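PDB 3BX4: aggretin alpha chain from Agkistrodon rhodostoma, which triggers platelet aggregation as a subunit of a snake-venom toxin that binds and activates the platelet receptor CLEC2. Local coordinates for residues 13-18 and 130-135; 23-28 and 124-129; 67-72 and 117-122. One frame throughout, in Å; residues are numbered along the deposited sequence.

Contact 1. Residues 13-18 and 130-135; sequences DQHCYQ and VCKLLP
K132 and H15 meet on one face of an antiparallel strand pair, 15-18 against 130-133. The K132 side chain leaves the sheet with CG anti to the backbone N (chi1 167°) and stays extended to its tip. CB and CG run beside the Y17 ring, pointing the same way as the tyrosine, and both meet CE2. CD of K132 lies 3.8 Å from CE2 of Y17. CE then sits over the centre of the imidazole of H15, a CH-pi contact 3.6 Å from the ring centroid. CG of Q14 lies on the opposite face of that ring, offset toward the rim. NZ forms salt bridges with E50 and E46 and donates to S44 OG. On the other sheet face, SG of C16 touches CG of P135 at 3.6 Å; this sulfur is disulfide-bonded to C5. C16 N bonds to L133 O at 2.9 Å, and L133 N to C16 O at 2.8 Å. Q18 and C131 exchange a second pair of bonds. Y17 OH also bonds to E50, so lysine and tyrosine share one carboxylate. The buried ammonium thus has acidic partners, which would be expected to keep it charged, while its methylenes pack on rings.

Contact 2. Residues 23-28 and 124-129; sequences QKTWDE and EQMHAF
K24 and H127 join their backbones in an antiparallel hydrogen-bonded pair. K24 N donates to H127 O at 3.0 Å, and H127 N donates to K24 O at 2.9 Å. Each donor lies well above the plane of the carbonyl it meets. The side chains of the two residues diverge. K24 crosses F129 obliquely, with CD 3.6 Å from CE1 of the ring. CE of M126, turned by a bend at chi3 (79°), reaches the carbonyl O of Q23 at 3.3 Å. T25 lays CG2 against the carbonyl O of E124. Its OG1 stands between the backbone N and the carbonyl carbon (chi1 59°) and accepts from E28 N at 3.1 Å. A water bonded to T25 OG1 also donates to E28 OE2 and E124 OE1. Further out, H127 NE2 donates to Q125 OE1 at 2.9 Å, with the oxygen near the ring plane. H127 ND1 is hydrogen-bonded to E67 OE2, and E67 OE1 accepts from the side-chain NE2 of Q23. The F129 ring packs with F20 and F32. T25 is thus the N-cap of helix 26-34, the first helix of the C-type lectin fold, entered from strand 23-24 beside the C-terminal strand 127-133.

Contact 3. Residues 67-72 and 117-122; sequences EDYVWI and KWVNYY
Two strands of the second half of the C-type lectin fold, 69-72 and 118-121, meet here through their side chains, and a face-to-face tyrosine stack carries the contact. The rings of Y69 and Y121 have centroids 4.0 Å apart and planes at 19°. CE2 of Y69 comes 3.5 Å from CZ of Y121, and the hydroxyl oxygen of Y69 reaches CE2 of Y121 at 3.5 Å. The Y121 ring is sandwiched, since CD1 of Y122 sits over the centre of its other face. CG2 of V119 touches the edge of the Y69 ring, 4.0 Å from CE1. The edge of the W71 indole meets backbone: CH2 lies 3.2 Å from the carbonyl O of Y122, which is in the plane of the ring. CH2 also approaches CB of Y121. The strand axes cross at 94° and come no nearer than 9.1 Å. Strand 106-110 pairs with both strands, and the side chains of I72 and W118 both touch L109 on it. I72 holds CG1 between the backbone N and the carbonyl carbon (chi1 54°). Its CD1 sits over the five-membered ring of W118, 3.8 Å from CD1 of that ring, in a CH-pi contact. The two side chains cross at about a right angle. W118 also meets aromatic side-chain rings of another protein chain edge-to-face, and K117 NZ pairs with an acidic side chain of another protein chain. At the start of strand 69-72, Y69 N donates to E67 OE2 at 3.2 Å.

In the fold
Strand 127-133 ties the three contacts together. Contact 1 uses its C-terminal part and contact 2 its N-terminal part, with centres about 19 Å apart. Strand 15-21 pairs antiparallel with it and strand 69-76 pairs parallel, so contacts 1 and 3 reach one sheet. Contact 3 lies about 10 Å from contact 2, centre to centre, and touches it directly: W71 N is 2.8 Å from A128 O. V130 N and W71 O, 3.3 Å apart, join contacts 1 and 3. Along the chain the contacts are nested, 3 inside 2 inside 1. A sulfate lies about 4 Å from the D27 side chain in contact 2 and probably comes from the crystallisation liquor.

Contact 1. Residues 13-18 and 130-135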
loop_
_atom_site.group_PDB
_atom_site.type_symbol
_atom_site.label_atom_id
_atom_site.label_comp_id
_atom_site.label_asym_id
_atom_site.label_seq_id
_atom_site.Cartn_x
_atom_site.Cartn_y
_atom_site.Cartn_z
ATOM N N ASP C 13 -25.947 -11.417 13.580
ATOM C CA ASP C 13 -25.845 -10.462 14.730
ATOM C C ASP C 13 -26.336 -9.055 14.309
ATOM O O ASP C 13 -27.446 -8.970 13.768
ATOM C CB ASP C 13 -24.458 -10.497 15.352
ATOM C CG ASP C 13 -24.151 -11.833 16.084
ATOM O OD1 ASP C 13 -24.958 -12.775 16.058
ATOM O OD2 ASP C 13 -23.038 -11.911 16.677
ATOM N N GLN C 14 -25.571 -7.974 14.575
ATOM C CA GLN C 14 -26.054 -6.623 14.263
ATOM C C GLN C 14 -25.550 -6.096 12.909
ATOM O O GLN C 14 -25.767 -4.937 12.579
ATOM C CB GLN C 14 -25.673 -5.619 15.385
ATOM C CG GLN C 14 -24.226 -5.259 15.410
ATOM C CD GLN C 14 -23.309 -6.189 16.233
ATOM O OE1 GLN C 14 -23.331 -7.427 16.105
ATOM N NE2 GLN C 14 -22.461 -5.564 17.086
ATOM N N HIS C 15 -24.909 -6.972 12.140
ATOM C CA HIS C 15 -24.275 -6.533 10.860
ATOM C C HIS C 15 -24.962 -7.199 9.674
ATOM O O HIS C 15 -25.703 -8.168 9.793
ATOM C CB HIS C 15 -22.779 -6.883 10.851
ATOM C CG HIS C 15 -21.952 -6.102 11.833
ATOM N ND1 HIS C 15 -21.626 -6.601 13.072
ATOM C CD2 HIS C 15 -21.407 -4.867 11.757
ATOM C CE1 HIS C 15 -20.904 -5.702 13.729
ATOM N NE2 HIS C 15 -20.752 -4.643 12.955
ATOM N N CYS C 16 -24.666 -6.626 8.494
ATOM C CA CYS C 16 -25.160 -7.172 7.211
ATOM C C CYS C 16 -23.918 -7.549 6.379
ATOM O O CYS C 16 -22.887 -6.869 6.373
ATOM C CB CYS C 16 -25.947 -6.109 6.433
ATOM S SG CYS C 16 -27.383 -5.539 7.405
ATOM N N TYR C 17 -24.052 -8.624 5.592
ATOM C CA TYR C 17 -22.870 -9.123 4.922
ATOM C C TYR C 17 -23.248 -9.496 3.480
ATOM O O TYR C 17 -24.393 -9.860 3.191
ATOM C CB TYR C 17 -22.395 -10.429 5.575
ATOM C CG TYR C 17 -21.963 -10.326 7.002
ATOM C CD1 TYR C 17 -22.948 -10.161 7.995
ATOM C CD2 TYR C 17 -20.633 -10.397 7.351
ATOM C CE1 TYR C 17 -22.564 -10.066 9.357
ATOM C CE2 TYR C 17 -20.248 -10.281 8.691
ATOM C CZ TYR C 17 -21.269 -10.148 9.671
ATOM O OH TYR C 17 -20.907 -10.003 11.040
ATOM N N GLN C 18 -22.271 -9.417 2.605
ATOM C CA GLN C 18 -22.540 -9.926 1.222
ATOM C C GLN C 18 -21.250 -10.404 0.633
ATOM O O GLN C 18 -20.239 -9.725 0.675
ATOM C CB GLN C 18 -23.210 -8.850 0.345
ATOM C CG GLN C 18 -23.581 -9.414 -1.095
ATOM C CD GLN C 18 -24.422 -8.473 -1.898
ATOM O OE1 GLN C 18 -24.862 -7.370 -1.454
ATOM N NE2 GLN C 18 -24.706 -8.900 -3.104
ATOM N N VAL C 130 -15.689 -10.489 0.746
ATOM C CA VAL C 130 -16.958 -10.408 1.393
ATOM C C VAL C 130 -16.977 -9.005 2.115
ATOM O O VAL C 130 -15.918 -8.677 2.689
ATOM C CB VAL C 130 -17.078 -11.504 2.551
ATOM C CG1 VAL C 130 -18.336 -11.266 3.342
ATOM C CG2 VAL C 130 -17.079 -12.949 1.897
ATOM N N CYS C 131 -18.082 -8.269 1.942
ATOM C CA CYS C 131 -18.293 -6.917 2.621
ATOM C C CYS C 131 -19.112 -7.161 3.876
ATOM O O CYS C 131 -19.955 -8.032 3.961
ATOM C CB CYS C 131 -19.048 -5.870 1.753
ATOM S SG CYS C 131 -18.136 -5.538 0.165
ATOM N N LYS C 132 -18.862 -6.305 4.865
ATOM C CA LYS C 132 -19.575 -6.350 6.186
ATOM C C LYS C 132 -19.985 -4.908 6.389
ATOM O O LYS C 132 -19.159 -3.991 6.208
ATOM C CB LYS C 132 -18.629 -6.853 7.291
ATOM C CG LYS C 132 -19.126 -6.653 8.782
ATOM C CD LYS C 132 -18.140 -7.332 9.653
ATOM C CE LYS C 132 -18.491 -7.137 11.192
ATOM N NZ LYS C 132 -17.455 -7.761 12.014
ATOM N N LEU C 133 -21.237 -4.706 6.800
ATOM C CA LEU C 133 -21.804 -3.387 7.020
ATOM C C LEU C 133 -22.489 -3.290 8.404
ATOM O O LEU C 133 -23.119 -4.222 8.834
ATOM C CB LEU C 133 -22.853 -3.180 5.933
ATOM C CG LEU C 133 -23.764 -2.017 5.947
ATOM C CD1 LEU C 133 -22.846 -0.805 5.549
ATOM C CD2 LEU C 133 -24.924 -2.171 4.954
ATOM N N LEU C 134 -22.357 -2.138 9.076
ATOM C CA LEU C 134 -23.207 -1.817 10.219
ATOM C C LEU C 134 -24.206 -0.787 9.695
ATOM O O LEU C 134 -23.803 0.348 9.358
ATOM C CB LEU C 134 -22.354 -1.235 11.357
ATOM C CG LEU C 134 -23.209 -0.861 12.578
ATOM C CD1 LEU C 134 -23.700 -2.150 13.274
ATOM C CD2 LEU C 134 -22.305 0.007 13.476
ATOM N N PRO C 135 -25.461 -1.212 9.507
ATOM C CA PRO C 135 -26.463 -0.392 8.850
ATOM C C PRO C 135 -26.873 0.806 9.709
ATOM O O PRO C 135 -26.862 0.695 10.942
ATOM C CB PRO C 135 -27.618 -1.376 8.561
ATOM C CG PRO C 135 -27.446 -2.535 9.468
ATOM C CD PRO C 135 -25.973 -2.563 9.869
#

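Contact 2. Residues 23-28 and 124-129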
loop_
_atom_site.group_PDB
_atom_site.type_symbol
_atom_site.label_atom_id
_atom_site.label_comp_id
_atom_site.label_asym_id
_atom_site.label_seq_id
_atom_site.Cartn_x
_atom_site.Cartn_y
_atom_site.Cartn_z
ATOM N N GLN C 23 -14.183 -10.382 -9.247
ATOM C CA GLN C 23 -12.798 -10.551 -8.788
ATOM C C GLN C 23 -12.015 -9.246 -8.766
ATOM O O GLN C 23 -11.849 -8.549 -9.795
ATOM C CB GLN C 23 -12.112 -11.646 -9.638
ATOM C CG GLN C 23 -12.621 -13.109 -9.287
ATOM C CD GLN C 23 -11.783 -14.194 -9.942
ATOM O OE1 GLN C 23 -11.516 -14.106 -11.155
ATOM N NE2 GLN C 23 -11.348 -15.225 -9.169
ATOM N N LYS C 24 -11.542 -8.845 -7.564
ATOM C CA LYS C 24 -10.898 -7.562 -7.352
ATOM C C LYS C 24 -9.663 -7.741 -6.470
ATOM O O LYS C 24 -9.578 -8.709 -5.692
ATOM C CB LYS C 24 -11.876 -6.598 -6.631
ATOM C CG LYS C 24 -12.988 -6.094 -7.503
ATOM C CD LYS C 24 -13.965 -5.171 -6.758
ATOM C CE LYS C 24 -15.069 -4.749 -7.787
ATOM N NZ LYS C 24 -14.549 -3.584 -8.638
ATOM N N THR C 25 -8.706 -6.828 -6.624
ATOM C CA THR C 25 -7.488 -6.801 -5.756
ATOM C C THR C 25 -8.046 -6.477 -4.364
ATOM O O THR C 25 -9.165 -6.045 -4.262
ATOM C CB THR C 25 -6.473 -5.672 -6.141
ATOM O OG1 THR C 25 -7.106 -4.391 -6.045
ATOM C CG2 THR C 25 -6.024 -5.892 -7.633
ATOM N N TRP C 26 -7.201 -6.638 -3.379
ATOM C CA TRP C 26 -7.631 -6.317 -1.979
ATOM C C TRP C 26 -8.088 -4.846 -1.934
ATOM O O TRP C 26 -9.215 -4.583 -1.434
ATOM C CB TRP C 26 -6.516 -6.634 -1.030
ATOM C CG TRP C 26 -6.941 -6.577 0.449
ATOM C CD1 TRP C 26 -7.411 -7.626 1.227
ATOM C CD2 TRP C 26 -7.050 -5.386 1.244
ATOM N NE1 TRP C 26 -7.739 -7.133 2.524
ATOM C CE2 TRP C 26 -7.548 -5.774 2.522
ATOM C CE3 TRP C 26 -6.742 -4.044 1.005
ATOM C CZ2 TRP C 26 -7.752 -4.830 3.559
ATOM C CZ3 TRP C 26 -6.949 -3.115 2.005
ATOM C CH2 TRP C 26 -7.444 -3.528 3.282
ATOM N N ASP C 27 -7.254 -3.934 -2.418
ATOM C CA ASP C 27 -7.588 -2.482 -2.396
ATOM C C ASP C 27 -8.851 -2.162 -3.156
ATOM O O ASP C 27 -9.711 -1.412 -2.679
ATOM C CB ASP C 27 -6.409 -1.658 -2.965
ATOM C CG ASP C 27 -5.249 -1.434 -1.978
ATOM O OD1 ASP C 27 -5.334 -1.542 -0.706
ATOM O OD2 ASP C 27 -4.198 -0.992 -2.512
ATOM N N GLU C 28 -9.049 -2.757 -4.334
ATOM C CA GLU C 28 -10.276 -2.506 -5.061
ATOM C C GLU C 28 -11.516 -3.069 -4.354
ATOM O O GLU C 28 -12.594 -2.490 -4.441
ATOM C CB GLU C 28 -10.210 -3.145 -6.479
ATOM C CG GLU C 28 -9.260 -2.355 -7.365
ATOM C CD GLU C 28 -9.067 -0.948 -6.883
ATOM O OE1 GLU C 28 -10.041 -0.180 -6.976
ATOM O OE2 GLU C 28 -7.956 -0.610 -6.404
ATOM N N GLU C 124 -2.304 -7.783 -4.727
ATOM C CA GLU C 124 -2.599 -7.315 -6.094
ATOM C C GLU C 124 -3.289 -8.368 -6.921
ATOM O O GLU C 124 -3.638 -8.046 -8.081
ATOM C CB GLU C 124 -1.309 -6.829 -6.785
ATOM C CG GLU C 124 -0.771 -5.538 -6.121
ATOM C CD GLU C 124 -1.803 -4.340 -6.005
ATOM O OE1 GLU C 124 -2.638 -4.096 -6.908
ATOM O OE2 GLU C 124 -1.759 -3.593 -4.984
ATOM N N GLN C 125 -3.529 -9.556 -6.344
ATOM C CA GLN C 125 -4.308 -10.582 -7.066
ATOM C C GLN C 125 -5.809 -10.359 -6.929
ATOM O O GLN C 125 -6.366 -9.937 -5.882
ATOM C CB GLN C 125 -3.978 -11.994 -6.603
ATOM C CG GLN C 125 -2.586 -12.450 -6.980
ATOM C CD GLN C 125 -2.477 -13.937 -6.826
ATOM O OE1 GLN C 125 -3.486 -14.635 -6.639
ATOM N NE2 GLN C 125 -1.249 -14.434 -6.842
ATOM N N MET C 126 -6.519 -10.623 -7.994
ATOM C CA MET C 126 -7.969 -10.456 -8.076
ATOM C C MET C 126 -8.677 -11.703 -7.582
ATOM O O MET C 126 -8.514 -12.832 -8.091
ATOM C CB MET C 126 -8.389 -10.114 -9.570
ATOM C CG MET C 126 -7.888 -8.748 -10.058
ATOM S SD MET C 126 -7.818 -8.823 -11.923
ATOM C CE MET C 126 -9.519 -8.590 -12.159
ATOM N N HIS C 127 -9.506 -11.502 -6.570
ATOM C CA HIS C 127 -10.312 -12.568 -5.986
ATOM C C HIS C 127 -11.671 -12.043 -5.560
ATOM O O HIS C 127 -11.857 -10.860 -5.419
ATOM C CB HIS C 127 -9.587 -13.254 -4.793
ATOM C CG HIS C 127 -8.311 -13.944 -5.184
ATOM N ND1 HIS C 127 -8.307 -15.165 -5.831
ATOM C CD2 HIS C 127 -7.031 -13.512 -5.183
ATOM C CE1 HIS C 127 -7.065 -15.474 -6.165
ATOM N NE2 HIS C 127 -6.262 -14.517 -5.732
ATOM N N ALA C 128 -12.574 -12.983 -5.306
ATOM C CA ALA C 128 -13.881 -12.715 -4.698
ATOM C C ALA C 128 -13.598 -12.142 -3.261
ATOM O O ALA C 128 -12.471 -12.200 -2.768
ATOM C CB ALA C 128 -14.639 -14.028 -4.570
ATOM N N PHE C 129 -14.652 -11.592 -2.673
ATOM C CA PHE C 129 -14.429 -10.918 -1.344
ATOM C C PHE C 129 -15.730 -10.849 -0.573
ATOM O O PHE C 129 -16.813 -11.013 -1.059
ATOM C CB PHE C 129 -13.846 -9.523 -1.600
ATOM C CG PHE C 129 -14.667 -8.654 -2.472
ATOM C CD1 PHE C 129 -14.506 -8.666 -3.886
ATOM C CD2 PHE C 129 -15.636 -7.806 -1.965
ATOM C CE1 PHE C 129 -15.286 -7.856 -4.698
ATOM C CE2 PHE C 129 -16.420 -7.001 -2.779
ATOM C CZ PHE C 129 -16.253 -7.037 -4.206
HETATM O O HOH W 1 -5.428 -2.438 -6.780
HETATM O O HOH W 2 -4.556 -4.474 -3.356
#

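Contact 3. Residues 67-72 and 117-122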
loop_
_atom_site.group_PDB
_atom_site.type_symbol
_atom_site.label_atom_id
_atom_site.label_comp_id
_atom_site.label_asym_id
_atom_site.label_seq_id
_atom_site.Cartn_x
_atom_site.Cartn_y
_atom_site.Cartn_z
ATOM N N GLU C 67 -13.594 -20.621 -6.748
ATOM C CA GLU C 67 -12.667 -19.607 -6.237
ATOM C C GLU C 67 -11.711 -20.250 -5.187
ATOM O O GLU C 67 -12.191 -21.021 -4.346
ATOM C CB GLU C 67 -13.472 -18.447 -5.619
ATOM C CG GLU C 67 -12.612 -17.438 -4.934
ATOM C CD GLU C 67 -11.708 -16.651 -5.889
ATOM O OE1 GLU C 67 -12.181 -15.652 -6.510
ATOM O OE2 GLU C 67 -10.515 -17.000 -5.948
ATOM N N ASP C 68 -10.403 -19.914 -5.211
ATOM C CA ASP C 68 -9.469 -20.461 -4.242
ATOM C C ASP C 68 -9.283 -19.573 -3.040
ATOM O O ASP C 68 -8.877 -20.042 -1.969
ATOM C CB ASP C 68 -8.086 -20.820 -4.805
ATOM C CG ASP C 68 -7.484 -19.777 -5.725
ATOM O OD1 ASP C 68 -8.102 -18.699 -6.003
ATOM O OD2 ASP C 68 -6.307 -20.074 -6.169
ATOM N N TYR C 69 -9.510 -18.294 -3.257
ATOM C CA TYR C 69 -9.298 -17.311 -2.119
ATOM C C TYR C 69 -10.412 -16.302 -2.113
ATOM O O TYR C 69 -10.961 -15.951 -3.155
ATOM C CB TYR C 69 -7.988 -16.540 -2.265
ATOM C CG TYR C 69 -6.779 -17.415 -2.118
ATOM C CD1 TYR C 69 -6.271 -17.789 -0.861
ATOM C CD2 TYR C 69 -6.169 -17.936 -3.246
ATOM C CE1 TYR C 69 -5.154 -18.635 -0.763
ATOM C CE2 TYR C 69 -5.040 -18.767 -3.139
ATOM C CZ TYR C 69 -4.552 -19.104 -1.907
ATOM O OH TYR C 69 -3.463 -19.966 -1.863
ATOM N N VAL C 70 -10.778 -15.802 -0.897
ATOM C CA VAL C 70 -11.791 -14.793 -0.828
ATOM C C VAL C 70 -11.227 -13.723 0.152
ATOM O O VAL C 70 -10.875 -14.108 1.252
ATOM C CB VAL C 70 -13.125 -15.393 -0.276
ATOM C CG1 VAL C 70 -14.087 -14.220 0.145
ATOM C CG2 VAL C 70 -13.762 -16.430 -1.319
ATOM N N TRP C 71 -11.120 -12.483 -0.303
ATOM C CA TRP C 71 -10.495 -11.403 0.573
ATOM C C TRP C 71 -11.394 -11.137 1.718
ATOM O O TRP C 71 -12.588 -11.059 1.576
ATOM C CB TRP C 71 -10.354 -10.126 -0.237
ATOM C CG TRP C 71 -9.301 -10.199 -1.329
ATOM C CD1 TRP C 71 -9.479 -9.894 -2.706
ATOM C CD2 TRP C 71 -7.926 -10.541 -1.183
ATOM N NE1 TRP C 71 -8.287 -10.008 -3.353
ATOM C CE2 TRP C 71 -7.305 -10.411 -2.476
ATOM C CE3 TRP C 71 -7.146 -10.964 -0.113
ATOM C CZ2 TRP C 71 -5.916 -10.715 -2.683
ATOM C CZ3 TRP C 71 -5.790 -11.207 -0.276
ATOM C CH2 TRP C 71 -5.155 -11.086 -1.581
ATOM N N ILE C 72 -10.755 -10.859 2.891
ATOM C CA ILE C 72 -11.468 -10.314 4.057
ATOM C C ILE C 72 -10.603 -9.133 4.491
ATOM O O ILE C 72 -9.603 -8.824 3.856
ATOM C CB ILE C 72 -11.641 -11.393 5.215
ATOM C CG1 ILE C 72 -10.270 -11.999 5.587
ATOM C CG2 ILE C 72 -12.686 -12.459 4.785
ATOM C CD1 ILE C 72 -10.383 -12.887 6.888
ATOM N N LYS C 117 -9.870 -20.765 8.288
ATOM C CA LYS C 117 -8.635 -20.218 8.769
ATOM C C LYS C 117 -8.143 -19.063 7.868
ATOM O O LYS C 117 -8.327 -19.098 6.637
ATOM C CB LYS C 117 -7.596 -21.311 8.862
ATOM C CG LYS C 117 -7.985 -22.389 9.911
ATOM C CD LYS C 117 -7.761 -21.927 11.341
ATOM C CE LYS C 117 -7.304 -23.098 12.209
ATOM N NZ LYS C 117 -6.664 -22.635 13.472
ATOM N N TRP C 118 -7.620 -18.029 8.513
ATOM C CA TRP C 118 -7.007 -16.932 7.799
ATOM C C TRP C 118 -5.650 -17.310 7.202
ATOM O O TRP C 118 -4.827 -17.985 7.838
ATOM C CB TRP C 118 -6.822 -15.740 8.708
ATOM C CG TRP C 118 -8.046 -15.379 9.504
ATOM C CD1 TRP C 118 -9.376 -15.666 9.238
ATOM C CD2 TRP C 118 -8.045 -14.566 10.681
ATOM N NE1 TRP C 118 -10.184 -15.087 10.203
ATOM C CE2 TRP C 118 -9.403 -14.417 11.096
ATOM C CE3 TRP C 118 -7.035 -13.951 11.397
ATOM C CZ2 TRP C 118 -9.761 -13.692 12.230
ATOM C CZ3 TRP C 118 -7.381 -13.259 12.557
ATOM C CH2 TRP C 118 -8.726 -13.122 12.940
ATOM N N VAL C 119 -5.386 -16.813 5.994
ATOM C CA VAL C 119 -4.073 -16.952 5.385
ATOM C C VAL C 119 -3.677 -15.557 4.820
ATOM O O VAL C 119 -4.561 -14.767 4.567
ATOM C CB VAL C 119 -4.073 -18.022 4.243
ATOM C CG1 VAL C 119 -4.517 -19.399 4.792
ATOM C CG2 VAL C 119 -4.968 -17.642 3.090
ATOM N N ASN C 120 -2.385 -15.278 4.650
ATOM C CA ASN C 120 -1.966 -14.074 3.975
ATOM C C ASN C 120 -1.716 -14.387 2.510
ATOM O O ASN C 120 -1.290 -15.511 2.158
ATOM C CB ASN C 120 -0.787 -13.338 4.663
ATOM C CG ASN C 120 0.517 -14.127 4.661
ATOM O OD1 ASN C 120 0.566 -15.293 5.074
ATOM N ND2 ASN C 120 1.583 -13.479 4.188
ATOM N N TYR C 121 -2.014 -13.427 1.656
ATOM C CA TYR C 121 -1.797 -13.719 0.205
ATOM C C TYR C 121 -1.457 -12.427 -0.503
ATOM O O TYR C 121 -1.385 -11.358 0.057
ATOM C CB TYR C 121 -3.036 -14.407 -0.405
ATOM C CG TYR C 121 -2.688 -15.362 -1.559
ATOM C CD1 TYR C 121 -3.272 -15.206 -2.820
ATOM C CD2 TYR C 121 -1.738 -16.395 -1.386
ATOM C CE1 TYR C 121 -2.901 -16.087 -3.911
ATOM C CE2 TYR C 121 -1.372 -17.286 -2.492
ATOM C CZ TYR C 121 -2.010 -17.115 -3.694
ATOM O OH TYR C 121 -1.636 -17.940 -4.757
ATOM N N TYR C 122 -1.313 -12.498 -1.822
ATOM C CA TYR C 122 -0.769 -11.412 -2.576
ATOM C C TYR C 122 -1.844 -10.347 -2.876
ATOM O O TYR C 122 -2.770 -10.571 -3.627
ATOM C CB TYR C 122 -0.304 -12.049 -3.917
ATOM C CG TYR C 122 0.831 -13.005 -3.670
ATOM C CD1 TYR C 122 0.627 -14.390 -3.637
ATOM C CD2 TYR C 122 2.107 -12.508 -3.389
ATOM C CE1 TYR C 122 1.711 -15.299 -3.400
ATOM C CE2 TYR C 122 3.151 -13.353 -3.172
ATOM C CZ TYR C 122 2.963 -14.737 -3.187
ATOM O OH TYR C 122 4.047 -15.517 -2.893
#